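Cell wall binding protein cwp8 (Peptoclostridium difficile, PDB 5J6Q) probably attaches to the bacterial cell wall through three CWB2 repeats, carrying a further elongated region built of other domains, as a member of the S-layer-associated cell wall proteins. Local coordinates at residues A[63-77]-A[172-184]. Sequence-based numbering, arbitrary orientation.
Sequences LTEGQSLKVTIQDKG and IDSKELHTVTVKN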
loop_
_atom_site.group_PDB
_atom_site.type_symbol
_atom_site.label_atom_id
_atom_site.label_comp_id
_atom_site.label_asym_id
_atom_site.label_seq_id
_atom_site.Cartn_x
_atom_site.Cartn_y
_atom_site.Cartn_z
ATOM N N LEU A 63 -18.295 -22.358 -7.981
ATOM C CA LEU A 63 -17.757 -21.655 -6.821
ATOM C C LEU A 63 -18.427 -20.261 -6.597
ATOM O O LEU A 63 -18.428 -19.436 -7.527
ATOM C CB LEU A 63 -16.269 -21.442 -7.033
ATOM C CG LEU A 63 -15.426 -22.631 -6.827
ATOM C CD1 LEU A 63 -13.976 -22.191 -7.148
ATOM C CD2 LEU A 63 -15.551 -23.180 -5.342
ATOM N N THR A 64 -19.103 -20.011 -5.407
ATOM C CA THR A 64 -19.607 -18.629 -5.248
ATOM C C THR A 64 -18.471 -17.675 -4.724
ATOM O O THR A 64 -17.357 -18.127 -4.425
ATOM C CB THR A 64 -20.819 -18.493 -4.336
ATOM O OG1 THR A 64 -20.547 -19.107 -3.075
ATOM C CG2 THR A 64 -22.025 -19.057 -4.965
ATOM N N GLU A 65 -18.759 -16.328 -4.645
ATOM C CA GLU A 65 -17.801 -15.317 -4.180
ATOM C C GLU A 65 -17.101 -15.721 -2.919
ATOM O O GLU A 65 -17.757 -16.081 -1.947
ATOM C CB GLU A 65 -18.506 -13.976 -3.945
ATOM C CG GLU A 65 -19.073 -13.381 -5.227
ATOM C CD GLU A 65 -20.313 -12.558 -4.959
ATOM O OE1 GLU A 65 -20.246 -11.320 -5.175
ATOM O OE2 GLU A 65 -21.348 -13.152 -4.526
ATOM N N GLY A 66 -15.781 -15.712 -2.936
ATOM C CA GLY A 66 -15.049 -16.073 -1.728
ATOM C C GLY A 66 -14.671 -17.542 -1.629
ATOM O O GLY A 66 -13.615 -17.884 -1.100
ATOM N N GLN A 67 -15.533 -18.428 -2.155
ATOM C CA GLN A 67 -15.278 -19.882 -2.101
ATOM C C GLN A 67 -14.060 -20.294 -2.910
ATOM O O GLN A 67 -13.722 -19.698 -3.938
ATOM C CB GLN A 67 -16.520 -20.642 -2.614
ATOM C CG GLN A 67 -17.684 -20.579 -1.621
ATOM C CD GLN A 67 -18.730 -21.628 -1.955
ATOM O OE1 GLN A 67 -19.141 -21.796 -3.132
ATOM N NE2 GLN A 67 -19.175 -22.359 -0.937
ATOM N N SER A 68 -13.425 -21.330 -2.482
ATOM C CA SER A 68 -12.265 -21.817 -3.188
ATOM C C SER A 68 -12.268 -23.361 -3.165
ATOM O O SER A 68 -13.058 -23.971 -2.411
ATOM C CB SER A 68 -11.012 -21.212 -2.542
ATOM O OG SER A 68 -10.583 -21.879 -1.365
ATOM N N LEU A 69 -11.393 -24.009 -3.997
ATOM C CA LEU A 69 -11.289 -25.462 -3.967
ATOM C C LEU A 69 -9.837 -25.754 -4.307
ATOM O O LEU A 69 -9.162 -24.869 -4.884
ATOM C CB LEU A 69 -12.246 -26.154 -4.993
ATOM C CG LEU A 69 -12.119 -25.631 -6.466
ATOM C CD1 LEU A 69 -10.814 -26.073 -7.144
ATOM C CD2 LEU A 69 -13.349 -26.184 -7.339
ATOM N N LYS A 70 -9.342 -26.917 -3.996
ATOM C CA LYS A 70 -7.947 -27.168 -4.386
ATOM C C LYS A 70 -7.862 -28.320 -5.377
ATOM O O LYS A 70 -8.615 -29.250 -5.242
ATOM C CB LYS A 70 -7.064 -27.610 -3.171
ATOM C CG LYS A 70 -7.007 -26.649 -1.955
ATOM C CD LYS A 70 -6.615 -27.445 -0.647
ATOM C CE LYS A 70 -6.630 -26.602 0.629
ATOM N NZ LYS A 70 -6.504 -27.455 1.870
ATOM N N VAL A 71 -6.937 -28.242 -6.344
ATOM C CA VAL A 71 -6.645 -29.325 -7.258
ATOM C C VAL A 71 -5.334 -29.928 -6.914
ATOM O O VAL A 71 -4.334 -29.235 -6.918
ATOM C CB VAL A 71 -6.583 -28.870 -8.701
ATOM C CG1 VAL A 71 -6.366 -30.097 -9.600
ATOM C CG2 VAL A 71 -7.839 -28.130 -9.087
ATOM N N THR A 72 -5.295 -31.206 -6.614
ATOM C CA THR A 72 -4.019 -31.769 -6.331
ATOM C C THR A 72 -3.688 -32.698 -7.515
ATOM O O THR A 72 -4.557 -33.435 -8.049
ATOM C CB THR A 72 -3.987 -32.545 -4.953
ATOM O OG1 THR A 72 -4.856 -33.661 -5.048
ATOM C CG2 THR A 72 -4.344 -31.630 -3.749
ATOM N N ILE A 73 -2.419 -32.597 -7.956
ATOM C CA ILE A 73 -1.862 -33.377 -9.035
ATOM C C ILE A 73 -0.669 -34.051 -8.443
ATOM O O ILE A 73 0.179 -33.392 -7.824
ATOM C CB ILE A 73 -1.373 -32.521 -10.284
ATOM C CG1 ILE A 73 -2.465 -31.697 -10.838
ATOM C CG2 ILE A 73 -0.755 -33.473 -11.348
ATOM C CD1 ILE A 73 -2.442 -30.284 -10.254
ATOM N N GLN A 74 -0.560 -35.351 -8.607
ATOM C CA GLN A 74 0.647 -36.010 -8.146
ATOM C C GLN A 74 1.103 -37.135 -9.099
ATOM O O GLN A 74 0.359 -38.078 -9.383
ATOM C CB GLN A 74 0.481 -36.579 -6.759
ATOM C CG GLN A 74 1.734 -37.341 -6.322
ATOM C CD GLN A 74 1.603 -37.836 -4.896
ATOM O OE1 GLN A 74 0.499 -38.025 -4.374
ATOM N NE2 GLN A 74 2.748 -38.139 -4.254
ATOM N N ASP A 75 2.321 -37.016 -9.591
ATOM C CA ASP A 75 2.833 -38.030 -10.486
ATOM C C ASP A 75 3.084 -39.311 -9.716
ATOM O O ASP A 75 3.732 -39.278 -8.668
ATOM C CB ASP A 75 4.101 -37.480 -11.102
ATOM C CG ASP A 75 4.842 -38.398 -12.031
ATOM O OD1 ASP A 75 4.520 -39.592 -12.078
ATOM O OD2 ASP A 75 5.734 -37.924 -12.695
ATOM N N LYS A 76 2.567 -40.431 -10.180
ATOM C CA LYS A 76 2.779 -41.692 -9.449
ATOM C C LYS A 76 4.155 -42.326 -9.796
ATOM O O LYS A 76 4.414 -43.438 -9.370
ATOM C CB LYS A 76 1.681 -42.702 -9.793
ATOM C CG LYS A 76 0.236 -42.164 -9.582
ATOM C CD LYS A 76 -0.749 -43.300 -9.936
ATOM C CE LYS A 76 -2.212 -42.866 -9.970
ATOM N NZ LYS A 76 -2.926 -43.610 -11.015
ATOM N N GLY A 77 5.005 -41.582 -10.543
ATOM C CA GLY A 77 6.300 -42.055 -10.975
ATOM C C GLY A 77 6.234 -42.789 -12.306
ATOM O O GLY A 77 5.763 -43.926 -12.393
ATOM N N ILE A 172 8.756 -46.857 -9.573
ATOM C CA ILE A 172 9.210 -45.484 -9.589
ATOM C C ILE A 172 8.313 -44.807 -8.599
ATOM O O ILE A 172 7.146 -44.605 -8.908
ATOM C CB ILE A 172 9.076 -44.870 -10.994
ATOM C CG1 ILE A 172 9.868 -45.694 -12.012
ATOM C CG2 ILE A 172 9.524 -43.442 -10.974
ATOM C CD1 ILE A 172 9.632 -45.171 -13.411
ATOM N N ASP A 173 8.826 -44.460 -7.401
ATOM C CA ASP A 173 8.001 -43.856 -6.338
ATOM C C ASP A 173 7.236 -42.605 -6.751
ATOM O O ASP A 173 7.695 -41.853 -7.601
ATOM C CB ASP A 173 8.870 -43.484 -5.125
ATOM C CG ASP A 173 9.594 -44.655 -4.497
ATOM O OD1 ASP A 173 9.008 -45.769 -4.445
ATOM O OD2 ASP A 173 10.740 -44.465 -4.059
ATOM N N SER A 174 6.072 -42.365 -6.135
ATOM C CA SER A 174 5.315 -41.175 -6.467
ATOM C C SER A 174 6.189 -39.968 -6.207
ATOM O O SER A 174 7.053 -39.982 -5.346
ATOM C CB SER A 174 4.012 -41.090 -5.667
ATOM O OG SER A 174 4.202 -40.834 -4.283
ATOM N N LYS A 175 5.995 -38.941 -6.985
ATOM C CA LYS A 175 6.744 -37.715 -6.850
ATOM C C LYS A 175 5.966 -36.841 -5.913
ATOM O O LYS A 175 5.194 -37.371 -5.096
ATOM C CB LYS A 175 6.961 -37.050 -8.216
ATOM C CG LYS A 175 7.919 -37.860 -9.095
ATOM C CD LYS A 175 8.066 -37.269 -10.497
ATOM C CE LYS A 175 8.613 -38.300 -11.470
ATOM N NZ LYS A 175 8.781 -37.754 -12.854
ATOM N N GLU A 176 6.087 -35.525 -6.025
ATOM C CA GLU A 176 5.424 -34.730 -5.008
ATOM C C GLU A 176 4.118 -34.045 -5.382
ATOM O O GLU A 176 3.992 -33.433 -6.434
ATOM C CB GLU A 176 6.426 -33.687 -4.482
ATOM C CG GLU A 176 7.501 -34.327 -3.614
ATOM C CD GLU A 176 7.429 -33.876 -2.165
ATOM O OE1 GLU A 176 6.341 -33.458 -1.710
ATOM O OE2 GLU A 176 8.468 -33.946 -1.485
ATOM N N LEU A 177 3.172 -34.134 -4.452
ATOM C CA LEU A 177 1.815 -33.542 -4.469
ATOM C C LEU A 177 1.862 -32.026 -4.685
ATOM O O LEU A 177 2.307 -31.343 -3.764
ATOM C CB LEU A 177 1.226 -33.836 -3.067
ATOM C CG LEU A 177 -0.258 -33.560 -2.743
ATOM C CD1 LEU A 177 -0.520 -32.071 -2.753
ATOM C CD2 LEU A 177 -1.214 -34.289 -3.634
ATOM N N HIS A 178 1.435 -31.499 -5.871
ATOM C CA HIS A 178 1.376 -30.044 -6.133
ATOM C C HIS A 178 -0.112 -29.583 -5.970
ATOM O O HIS A 178 -1.013 -30.321 -6.355
ATOM C CB HIS A 178 1.854 -29.648 -7.555
ATOM C CG HIS A 178 3.236 -30.104 -7.879
ATOM N ND1 HIS A 178 3.492 -31.282 -8.553
ATOM C CD2 HIS A 178 4.442 -29.530 -7.631
ATOM C CE1 HIS A 178 4.804 -31.396 -8.698
ATOM N NE2 HIS A 178 5.402 -30.357 -8.152
ATOM N N THR A 179 -0.361 -28.376 -5.451
ATOM C CA THR A 179 -1.704 -27.930 -5.205
ATOM C C THR A 179 -1.952 -26.637 -5.810
ATOM O O THR A 179 -1.148 -25.692 -5.660
ATOM C CB THR A 179 -1.963 -27.800 -3.694
ATOM O OG1 THR A 179 -1.848 -29.099 -3.149
ATOM C CG2 THR A 179 -3.370 -27.217 -3.393
ATOM N N VAL A 180 -3.074 -26.560 -6.486
ATOM C CA VAL A 180 -3.408 -25.328 -7.090
ATOM C C VAL A 180 -4.714 -24.956 -6.457
ATOM O O VAL A 180 -5.696 -25.734 -6.473
ATOM C CB VAL A 180 -3.550 -25.498 -8.634
ATOM C CG1 VAL A 180 -3.930 -24.170 -9.276
ATOM C CG2 VAL A 180 -2.257 -26.078 -9.236
ATOM N N THR A 181 -4.778 -23.786 -5.949
ATOM C CA THR A 181 -6.008 -23.386 -5.286
ATOM C C THR A 181 -6.678 -22.552 -6.221
ATOM O O THR A 181 -5.992 -21.735 -6.841
ATOM C CB THR A 181 -5.644 -22.646 -3.974
ATOM O OG1 THR A 181 -4.848 -23.573 -3.195
ATOM C CG2 THR A 181 -6.869 -22.160 -3.232
ATOM N N VAL A 182 -8.000 -22.737 -6.391
ATOM C CA VAL A 182 -8.740 -21.922 -7.344
ATOM C C VAL A 182 -9.741 -21.149 -6.563
ATOM O O VAL A 182 -10.495 -21.776 -5.801
ATOM C CB VAL A 182 -9.456 -22.771 -8.467
ATOM C CG1 VAL A 182 -10.341 -21.864 -9.286
ATOM C CG2 VAL A 182 -8.416 -23.429 -9.395
ATOM N N LYS A 183 -9.775 -19.787 -6.758
ATOM C CA LYS A 183 -10.659 -18.933 -5.969
ATOM C C LYS A 183 -11.539 -18.066 -6.783
ATOM O O LYS A 183 -11.068 -17.447 -7.745
ATOM C CB LYS A 183 -9.852 -17.927 -5.073
ATOM C CG LYS A 183 -8.707 -18.478 -4.278
ATOM C CD LYS A 183 -8.204 -17.362 -3.289
ATOM C CE LYS A 183 -7.066 -17.803 -2.388
ATOM N NZ LYS A 183 -6.398 -16.637 -1.689
ATOM N N ASN A 184 -12.819 -17.983 -6.430
ATOM C CA ASN A 184 -13.615 -17.023 -7.162
ATOM C C ASN A 184 -13.404 -15.661 -6.396
ATOM O O ASN A 184 -14.089 -15.337 -5.431
ATOM C CB ASN A 184 -15.026 -17.451 -7.212
ATOM C CG ASN A 184 -15.953 -16.437 -7.803
ATOM O OD1 ASN A 184 -15.565 -15.301 -8.079
ATOM N ND2 ASN A 184 -17.235 -16.766 -8.015
HETATM O O HOH W 1 4.077 -34.842 -8.545
#
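Leu69, Val71 and Ile73 pair with Val182, Val180 and His178 as the hydrogen-bonded pairs of an antiparallel ladder, a worked example of how two strands distant in sequence become neighbours within one sheet. Strands 68-75 and 178-183 are adjacent inner strands of a mixed five-stranded sheet, with 68-75 in the middle; strand 41-45 lies next to the first and strand 5-8 next to the second. Each of the three pairs exchanges two backbone hydrogen bonds: Val71 N lies 2.8 Å from Val180 O, and Ile73 N lies 3.1 Å from His178 O.

Apolar packing is concentrated on one face. Leu69 and Val182 lie side by side, CD1 of Leu69 3.8 Å from CB of Val182, and helix 53-61 packs over them and Val71. The other face is more polar: Ser68, Lys70, Thr72, Thr179, Thr181 and Lys183 project there, and CD2 of Leu177 lies 3.5 Å from CB of Thr72, the two side chains crossing at a slant.

Polar side chains take over where the ladder ends. Past Ile73, Gln74 is fully extended, CG anti to the backbone N (chi1 177°), which carries its NE2 to Lys175 O (2.7 Å), the acceptor lying close to the amide plane. Lys175 N binds Asp75 O, while one water bridges Asp75 N and Glu176 O.

At the opposite end the type II turn Thr64-Gln67 meets Asn184: Gly66 N donates to Asn184 O, and Asn184 N to Gln67 O. The side-chain amide of Asn184 reaches back to the residue just before that turn, where ND2 donates to Leu63 O at 3.0 Å. This bond is almost straight, 171° at the hydrogen, yet ND2 approaches from above the carbonyl plane of Leu63, 39° out of it.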